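Local coordinates for protein halogenase PltM (Pseudomonas fluorescens, PDB 6BZN) that is a flavin-dependent halogenase that installs chlorine, bromine or iodine on phenolic substrates, at residues N22-I27 with A182-A187; N48-D53 with G155-Q160. All blocks are in the same frame, centred on the assembly; numbering follows the deposited sequence. Where two conformers were deposited one is given.

Contact 1: residues N22-I27 with A182-A187; sequences NQYDVI and APVKAA. With CA (calcium ion), chain E.
Tyr-24 and Ile-27 lie against Val-184 and Ala-186 where the first strand of the Rossmann-type FAD-binding fold meets strand 181-186, an edge of a three-stranded antiparallel sheet. Tyr-24 N donates to Lys-185 O at 2.9 Å, and a weak bond from Ala-187 N to Asp-25 O lies where both segments turn a corner, at Asp-25 and Ala-187.

The side chain of Tyr-24 starts with CB 4.2 Å from Ala-186 CB, a spacing that suits the small alanine. CG stands beside the backbone N (chi1 -57°), which brings the ring edge to the same carbonyl that N grips: CD2 lies 3.7 Å from Lys-185 O. Farther out CE2 meets Val-184 CG1 obliquely at 4.2 Å, and OH hydrogen-bonds Glu-157 and Arg-159, giving the buried phenol polar partners. Two residues past the corner, Ile-27 points back toward 182-187; its long side chain carries CD1 across to Val-184 CG2 (3.8 Å), and the small Ala-186 lets it come close. The Asp-25 side chain leaves the backbone away from 182-187, and its carboxylate binds a calcium ion with both oxygens, OD1 at 2.6 Å and OD2 at 2.3 Å; a water is a further ligand, and OD2 also accepts from Asn-48 N.

Contact 2: residues N48-D53 with G155-Q160; sequences NVLILD and GAESRQ
Leu-50 nestles against Glu-157 where strand 49-52 of the Rossmann-type sheet pairs in parallel with its edge strand 157-159. This is the tight part: four backbone bonds zip the strands together, the shortest from Ile-51 N to Glu-157 O (2.7 Å, nearly straight at 172°). With CG anti to the backbone N (chi1 178°), Leu-50 runs alongside Glu-157, CD1 touching CG at 3.6 Å, while its CD2 lies over one face of the Arg-159 guanidinium. On the other face Ile-51 CD1 lies 4.2 Å from Ala-156 CB, and both side chains touch Ala-151 of helix 140-153; a small alanine leaves room for the isoleucine. Buried Asp-53, an FAD-binding residue, holds Arg-59 by a salt bridge and Ser-31 OG by a hydrogen bond, both at OD2.

The outer side is looser and polar. Partly exposed, Glu-157 OE2 takes Arg-159 NE at 3.0 Å in a salt bridge, from the anti side and 34° out of the carboxylate plane; OE1 is hydrogen-bonded to Tyr-24 OH. A leucine in place of Glu-157 would probably leave Arg-159 without its anionic mate and the tyrosine hydroxyl short of a partner. Beside Gly-155, which closes a Schellman motif, a water accepts from Val-49 N at 2.8 Å and donates weakly to Gly-155 O.

Overall arrangement
Both contacts share the parallel Rossmann-type sheet, in which strands 24-29 and 49-52 are neighbours, and their centres lie 10 Å apart. Contact 2 is nested within the chain loop that contact 1 closes. It joins strand 49-52 to the sheet's edge strand through regular backbone bonding, has no fully exposed touching residue, and carries an FAD-binding residue at one end. Contact 1 is partly buried: it ties the sheet to a separate antiparallel one with one good backbone bond and one weak one, leaves several residues exposed, and combines aliphatic packing with a calcium site carried by 22-27 alone. Two joins link the contacts, Tyr-24 to Glu-157 and Asp-25 to Asn-48.

Contact 1: residues N22-I27 with A182-A187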
ATOM      1  N   ASN A  22     -17.495  20.438 -23.585  1.00 49.51           N
ATOM      2  CA  ASN A  22     -17.130  19.642 -22.364  1.00 47.62           C
ATOM      3  C   ASN A  22     -18.357  19.369 -21.514  1.00 43.67           C
ATOM      4  O   ASN A  22     -18.842  20.278 -20.843  1.00 46.29           O
ATOM      5  CB  ASN A  22     -16.087  20.377 -21.488  1.00 49.46           C
ATOM      6  CG  ASN A  22     -14.647  20.202 -21.970  1.00 50.21           C
ATOM      7  OD1 ASN A  22     -14.372  19.491 -22.932  1.00 47.15           O
ATOM      8  ND2 ASN A  22     -13.712  20.854 -21.276  1.00 52.05           N
ATOM      9  N   GLN A  23     -18.861  18.134 -21.524  1.00 38.45           N
ATOM     10  CA  GLN A  23     -19.945  17.796 -20.598  1.00 32.13           C
ATOM     11  C   GLN A  23     -19.505  17.569 -19.143  1.00 26.43           C
ATOM     12  O   GLN A  23     -20.337  17.718 -18.268  1.00 25.25           O
ATOM     13  CB  GLN A  23     -20.917  16.702 -21.085  1.00 32.88           C
ATOM     14  CG  GLN A  23     -20.430  15.476 -21.855  1.00 34.87           C
ATOM     15  CD  GLN A  23     -21.632  14.679 -22.365  1.00 38.89           C
ATOM     16  OE1 GLN A  23     -21.608  14.104 -23.459  1.00 42.01           O
ATOM     17  NE2 GLN A  23     -22.711  14.676 -21.584  1.00 40.39           N
ATOM     18  N   TYR A  24     -18.230  17.258 -18.877  1.00 20.97           N
ATOM     19  CA  TYR A  24     -17.735  17.131 -17.494  1.00 18.81           C
ATOM     20  C   TYR A  24     -16.489  17.983 -17.250  1.00 17.53           C
ATOM     21  O   TYR A  24     -15.849  18.445 -18.191  1.00 17.27           O
ATOM     22  CB  TYR A  24     -17.450  15.661 -17.140  1.00 18.78           C
ATOM     23  CG  TYR A  24     -18.655  14.786 -17.317  1.00 18.60           C
ATOM     24  CD1 TYR A  24     -19.567  14.595 -16.278  1.00 18.18           C
ATOM     25  CD2 TYR A  24     -18.915  14.190 -18.547  1.00 19.08           C
ATOM     26  CE1 TYR A  24     -20.698  13.816 -16.455  1.00 18.80           C
ATOM     27  CE2 TYR A  24     -20.041  13.414 -18.739  1.00 19.38           C
ATOM     28  CZ  TYR A  24     -20.922  13.218 -17.694  1.00 19.78           C
ATOM     29  OH  TYR A  24     -22.033  12.434 -17.908  1.00 21.06           O
ATOM     30  N   ASP A  25     -16.167  18.210 -15.980  1.00 15.89           N
ATOM     31  CA  ASP A  25     -14.873  18.806 -15.621  1.00 15.65           C
ATOM     32  C   ASP A  25     -13.780  17.748 -15.670  1.00 14.90           C
ATOM     33  O   ASP A  25     -12.738  17.960 -16.278  1.00 14.14           O
ATOM     34  CB  ASP A  25     -14.916  19.446 -14.237  1.00 16.04           C
ATOM     35  CG  ASP A  25     -15.819  20.663 -14.196  1.00 17.02           C
ATOM     36  OD1 ASP A  25     -15.457  21.677 -14.819  1.00 17.91           O
ATOM     37  OD2 ASP A  25     -16.895  20.575 -13.575  1.00 17.25           O
ATOM     38  N   VAL A  26     -14.041  16.604 -15.034  1.00 14.72           N
ATOM     39  CA  VAL A  26     -13.070  15.522 -14.915  1.00 14.14           C
ATOM     40  C   VAL A  26     -13.706  14.157 -15.209  1.00 13.39           C
ATOM     41  O   VAL A  26     -14.804  13.856 -14.735  1.00 13.28           O
ATOM     42  CB  VAL A  26     -12.436  15.488 -13.503  1.00 14.33           C
ATOM     43  CG1 VAL A  26     -11.329  14.442 -13.421  1.00 14.67           C
ATOM     44  CG2 VAL A  26     -11.887  16.853 -13.125  1.00 14.94           C
ATOM     45  N   ILE A  27     -13.004  13.349 -15.995  1.00 13.09           N
ATOM     46  CA  ILE A  27     -13.301  11.932 -16.152  1.00 12.74           C
ATOM     47  C   ILE A  27     -12.279  11.150 -15.331  1.00 12.51           C
ATOM     48  O   ILE A  27     -11.070  11.455 -15.347  1.00 12.33           O
ATOM     49  CB  ILE A  27     -13.295  11.508 -17.633  1.00 13.19           C
ATOM     50  CG1 ILE A  27     -14.534  12.083 -18.322  1.00 13.49           C
ATOM     51  CG2 ILE A  27     -13.309   9.993 -17.783  1.00 13.45           C
ATOM     52  CD1 ILE A  27     -14.447  12.137 -19.832  1.00 14.13           C
ATOM     53  N   ALA A 182     -22.807   7.725 -26.927  1.00 31.84           N
ATOM     54  CA  ALA A 182     -22.168   8.926 -27.457  1.00 30.13           C
ATOM     55  C   ALA A 182     -20.866   9.219 -26.690  1.00 28.76           C
ATOM     56  O   ALA A 182     -20.736   8.841 -25.519  1.00 26.36           O
ATOM     57  CB  ALA A 182     -23.106  10.121 -27.372  1.00 30.13           C
ATOM     58  N   PRO A 183     -19.901   9.889 -27.345  1.00 27.54           N
ATOM     59  CA  PRO A 183     -18.652  10.201 -26.638  1.00 25.39           C
ATOM     60  C   PRO A 183     -18.854  11.181 -25.485  1.00 23.27           C
ATOM     61  O   PRO A 183     -19.795  11.973 -25.496  1.00 23.30           O
ATOM     62  CB  PRO A 183     -17.760  10.837 -27.721  1.00 26.70           C
ATOM     63  CG  PRO A 183     -18.498  10.700 -29.018  1.00 28.21           C
ATOM     64  CD  PRO A 183     -19.941  10.472 -28.700  1.00 27.51           C
ATOM     65  N   VAL A 184     -17.979  11.119 -24.492  1.00 21.15           N
ATOM     66  CA  VAL A 184     -18.032  12.066 -23.377  1.00 19.89           C
ATOM     67  C   VAL A 184     -16.776  12.912 -23.394  1.00 19.37           C
ATOM     68  O   VAL A 184     -15.726  12.445 -23.821  1.00 18.83           O
ATOM     69  CB  VAL A 184     -18.246  11.368 -22.015  1.00 19.92           C
ATOM     70  CG1 VAL A 184     -19.641  10.748 -21.976  1.00 20.01           C
ATOM     71  CG2 VAL A 184     -17.177  10.319 -21.733  1.00 19.96           C
ATOM     72  N   LYS A 185     -16.907  14.157 -22.945  1.00 19.52           N
ATOM     73  CA  LYS A 185     -15.835  15.137 -23.009  1.00 20.68           C
ATOM     74  C   LYS A 185     -15.570  15.729 -21.628  1.00 19.27           C
ATOM     75  O   LYS A 185     -16.486  15.877 -20.814  1.00 19.55           O
ATOM     76  CB  LYS A 185     -16.170  16.250 -24.009  1.00 23.44           C
ATOM     77  CG  LYS A 185     -16.378  15.778 -25.449  1.00 26.50           C
ATOM     78  CD  LYS A 185     -16.751  16.932 -26.382  1.00 29.35           C
ATOM     79  CE  LYS A 185     -15.584  17.903 -26.564  1.00 31.97           C
ATOM     80  NZ  LYS A 185     -15.703  18.791 -27.764  1.00 34.62           N
ATOM     81  N   ALA A 186     -14.308  16.044 -21.359  1.00 17.27           N
ATOM     82  CA  ALA A 186     -13.930  16.686 -20.115  1.00 16.51           C
ATOM     83  C   ALA A 186     -12.704  17.570 -20.273  1.00 16.17           C
ATOM     84  O   ALA A 186     -12.025  17.544 -21.315  1.00 16.49           O
ATOM     85  CB  ALA A 186     -13.691  15.652 -19.027  1.00 16.70           C
ATOM     86  N   ALA A 187     -12.441  18.364 -19.246  1.00 14.81           N
ATOM     87  CA  ALA A 187     -11.229  19.176 -19.220  1.00 15.28           C
ATOM     88  C   ALA A 187      -9.980  18.355 -18.886  1.00 15.22           C
ATOM     89  O   ALA A 187      -8.869  18.761 -19.250  1.00 15.26           O
ATOM     90  CB  ALA A 187     -11.375  20.325 -18.239  1.00 15.64           C
TER
HETATM   91 CA    CA E 601     -17.844  22.549 -14.337  1.00 19.83          CA
HETATM   92  O   HOH W   1     -17.917  21.455 -16.408  1.00 24.98           O

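Contact 2: residues N48-D53 with G155-Q160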
ATOM      1  N   ASN A  48     -18.107  18.704 -11.905  0.50 15.89           N
ATOM      2  CA  ASN A  48     -18.940  17.677 -12.520  0.50 16.02           C
ATOM      3  C   ASN A  48     -17.998  16.538 -12.911  0.50 15.48           C
ATOM      4  O   ASN A  48     -17.129  16.718 -13.761  0.50 15.52           O
ATOM      5  CB  ASN A  48     -19.647  18.258 -13.756  0.50 16.45           C
ATOM      6  CG  ASN A  48     -20.809  17.400 -14.245  0.50 17.12           C
ATOM      7  OD1 ASN A  48     -21.265  16.477 -13.562  0.50 18.10           O
ATOM      8  ND2 ASN A  48     -21.310  17.721 -15.439  0.50 17.53           N
ATOM      9  N   VAL A  49     -18.163  15.378 -12.278  1.00 15.29           N
ATOM     10  CA  VAL A  49     -17.224  14.264 -12.415  1.00 15.58           C
ATOM     11  C   VAL A  49     -17.938  13.064 -12.999  1.00 14.65           C
ATOM     12  O   VAL A  49     -19.084  12.803 -12.630  1.00 14.49           O
ATOM     13  CB  VAL A  49     -16.656  13.915 -11.031  1.00 16.40           C
ATOM     14  CG1 VAL A  49     -15.790  12.680 -11.099  1.00 17.22           C
ATOM     15  CG2 VAL A  49     -15.863  15.104 -10.493  1.00 17.32           C
ATOM     16  N   LEU A  50     -17.256  12.347 -13.892  1.00 13.87           N
ATOM     17  CA  LEU A  50     -17.738  11.094 -14.449  1.00 14.57           C
ATOM     18  C   LEU A  50     -16.707  10.013 -14.173  1.00 14.67           C
ATOM     19  O   LEU A  50     -15.541  10.129 -14.599  1.00 13.48           O
ATOM     20  CB  LEU A  50     -17.945  11.197 -15.956  1.00 15.19           C
ATOM     21  CG  LEU A  50     -18.412   9.904 -16.646  1.00 16.00           C
ATOM     22  CD1 LEU A  50     -19.735   9.413 -16.055  1.00 16.68           C
ATOM     23  CD2 LEU A  50     -18.527  10.128 -18.146  1.00 16.37           C
ATOM     24  N   ILE A  51     -17.141   8.976 -13.460  1.00 13.96           N
ATOM     25  CA  ILE A  51     -16.319   7.818 -13.187  1.00 14.13           C
ATOM     26  C   ILE A  51     -16.707   6.696 -14.145  1.00 14.18           C
ATOM     27  O   ILE A  51     -17.879   6.314 -14.205  1.00 14.81           O
ATOM     28  CB  ILE A  51     -16.492   7.349 -11.728  1.00 14.11           C
ATOM     29  CG1 ILE A  51     -16.112   8.475 -10.771  1.00 14.38           C
ATOM     30  CG2 ILE A  51     -15.660   6.107 -11.451  1.00 14.15           C
ATOM     31  CD1 ILE A  51     -16.444   8.181  -9.325  1.00 14.82           C
ATOM     32  N   LEU A  52     -15.724   6.167 -14.864  1.00 14.03           N
ATOM     33  CA  LEU A  52     -15.922   5.082 -15.840  1.00 14.81           C
ATOM     34  C   LEU A  52     -15.201   3.847 -15.381  1.00 15.25           C
ATOM     35  O   LEU A  52     -14.061   3.949 -14.976  1.00 15.72           O
ATOM     36  CB  LEU A  52     -15.329   5.486 -17.183  1.00 14.91           C
ATOM     37  CG  LEU A  52     -15.936   6.714 -17.841  1.00 15.35           C
ATOM     38  CD1 LEU A  52     -15.175   7.040 -19.120  1.00 15.24           C
ATOM     39  CD2 LEU A  52     -17.428   6.523 -18.112  1.00 15.48           C
ATOM     40  N   ASP A  53     -15.841   2.681 -15.450  1.00 15.76           N
ATOM     41  CA  ASP A  53     -15.161   1.425 -15.124  1.00 17.65           C
ATOM     42  C   ASP A  53     -15.653   0.310 -16.031  1.00 17.27           C
ATOM     43  O   ASP A  53     -16.866   0.182 -16.245  1.00 16.85           O
ATOM     44  CB  ASP A  53     -15.420   1.032 -13.662  1.00 19.16           C
ATOM     45  CG  ASP A  53     -14.354   0.069 -13.103  1.00 22.05           C
ATOM     46  OD1 ASP A  53     -13.754  -0.719 -13.880  1.00 23.45           O
ATOM     47  OD2 ASP A  53     -14.109   0.112 -11.872  1.00 24.45           O
ATOM     48  N   GLY A 155     -22.590  13.548  -5.842  1.00 15.75           N
ATOM     49  CA  GLY A 155     -22.920  14.010  -7.189  1.00 15.72           C
ATOM     50  C   GLY A 155     -22.038  13.536  -8.326  1.00 15.91           C
ATOM     51  O   GLY A 155     -22.310  13.876  -9.481  1.00 15.69           O
ATOM     52  N   ALA A 156     -21.001  12.739  -8.042  1.00 15.67           N
ATOM     53  CA  ALA A 156     -20.222  12.122  -9.108  1.00 16.15           C
ATOM     54  C   ALA A 156     -21.124  11.162  -9.888  1.00 16.87           C
ATOM     55  O   ALA A 156     -21.929  10.444  -9.288  1.00 16.81           O
ATOM     56  CB  ALA A 156     -19.016  11.380  -8.543  1.00 16.40           C
ATOM     57  N   GLU A 157     -21.042  11.201 -11.216  1.00 17.13           N
ATOM     58  CA  GLU A 157     -21.716  10.214 -12.060  1.00 18.22           C
ATOM     59  C   GLU A 157     -20.791   9.024 -12.252  1.00 17.77           C
ATOM     60  O   GLU A 157     -19.575   9.189 -12.306  1.00 16.60           O
ATOM     61  CB  GLU A 157     -22.109  10.812 -13.411  1.00 20.01           C
ATOM     62  CG  GLU A 157     -22.879   9.855 -14.319  1.00 22.71           C
ATOM     63  CD  GLU A 157     -23.230  10.447 -15.681  1.00 25.33           C
ATOM     64  OE1 GLU A 157     -23.315  11.707 -15.783  1.00 26.00           O
ATOM     65  OE2 GLU A 157     -23.420   9.630 -16.632  1.00 25.46           O
ATOM     66  N   SER A 158     -21.383   7.837 -12.351  1.00 17.26           N
ATOM     67  CA  SER A 158     -20.645   6.587 -12.520  1.00 18.74           C
ATOM     68  C   SER A 158     -21.319   5.744 -13.595  1.00 18.34           C
ATOM     69  O   SER A 158     -22.541   5.608 -13.577  1.00 19.77           O
ATOM     70  CB  SER A 158     -20.626   5.804 -11.218  1.00 19.50           C
ATOM     71  OG  SER A 158     -20.108   4.504 -11.416  1.00 22.06           O
ATOM     72  N   ARG A 159     -20.522   5.216 -14.521  1.00 17.99           N
ATOM     73  CA  ARG A 159     -20.968   4.218 -15.492  1.00 18.49           C
ATOM     74  C   ARG A 159     -20.054   3.018 -15.337  1.00 19.49           C
ATOM     75  O   ARG A 159     -18.831   3.124 -15.540  1.00 19.20           O
ATOM     76  CB  ARG A 159     -20.907   4.746 -16.920  1.00 18.56           C
ATOM     77  CG  ARG A 159     -21.681   6.029 -17.117  1.00 19.40           C
ATOM     78  CD  ARG A 159     -21.754   6.446 -18.577  1.00 20.60           C
ATOM     79  NE  ARG A 159     -22.075   7.868 -18.690  1.00 21.70           N
ATOM     80  CZ  ARG A 159     -22.246   8.536 -19.831  1.00 22.33           C
ATOM     81  NH1 ARG A 159     -22.146   7.925 -21.004  1.00 22.44           N
ATOM     82  NH2 ARG A 159     -22.518   9.834 -19.784  1.00 22.73           N
ATOM     83  N   GLN A 160     -20.676   1.900 -14.968  0.53 19.45           N
ATOM     84  CA  GLN A 160     -20.035   0.609 -14.759  0.53 20.42           C
ATOM     85  C   GLN A 160     -20.200  -0.267 -15.983  0.53 20.63           C
ATOM     86  O   GLN A 160     -21.063  -0.009 -16.828  0.53 20.26           O
ATOM     87  CB  GLN A 160     -20.715  -0.109 -13.595  0.53 21.04           C
ATOM     88  CG  GLN A 160     -20.752   0.675 -12.302  0.53 21.61           C
ATOM     89  CD  GLN A 160     -19.602   0.308 -11.400  0.53 21.93           C
ATOM     90  OE1 GLN A 160     -19.662  -0.707 -10.714  0.53 22.27           O
ATOM     91  NE2 GLN A 160     -18.545   1.117 -11.403  0.53 21.86           N
TER
HETATM   92  O   HOH W   2     -19.831  15.453 -10.002  1.00 24.67           O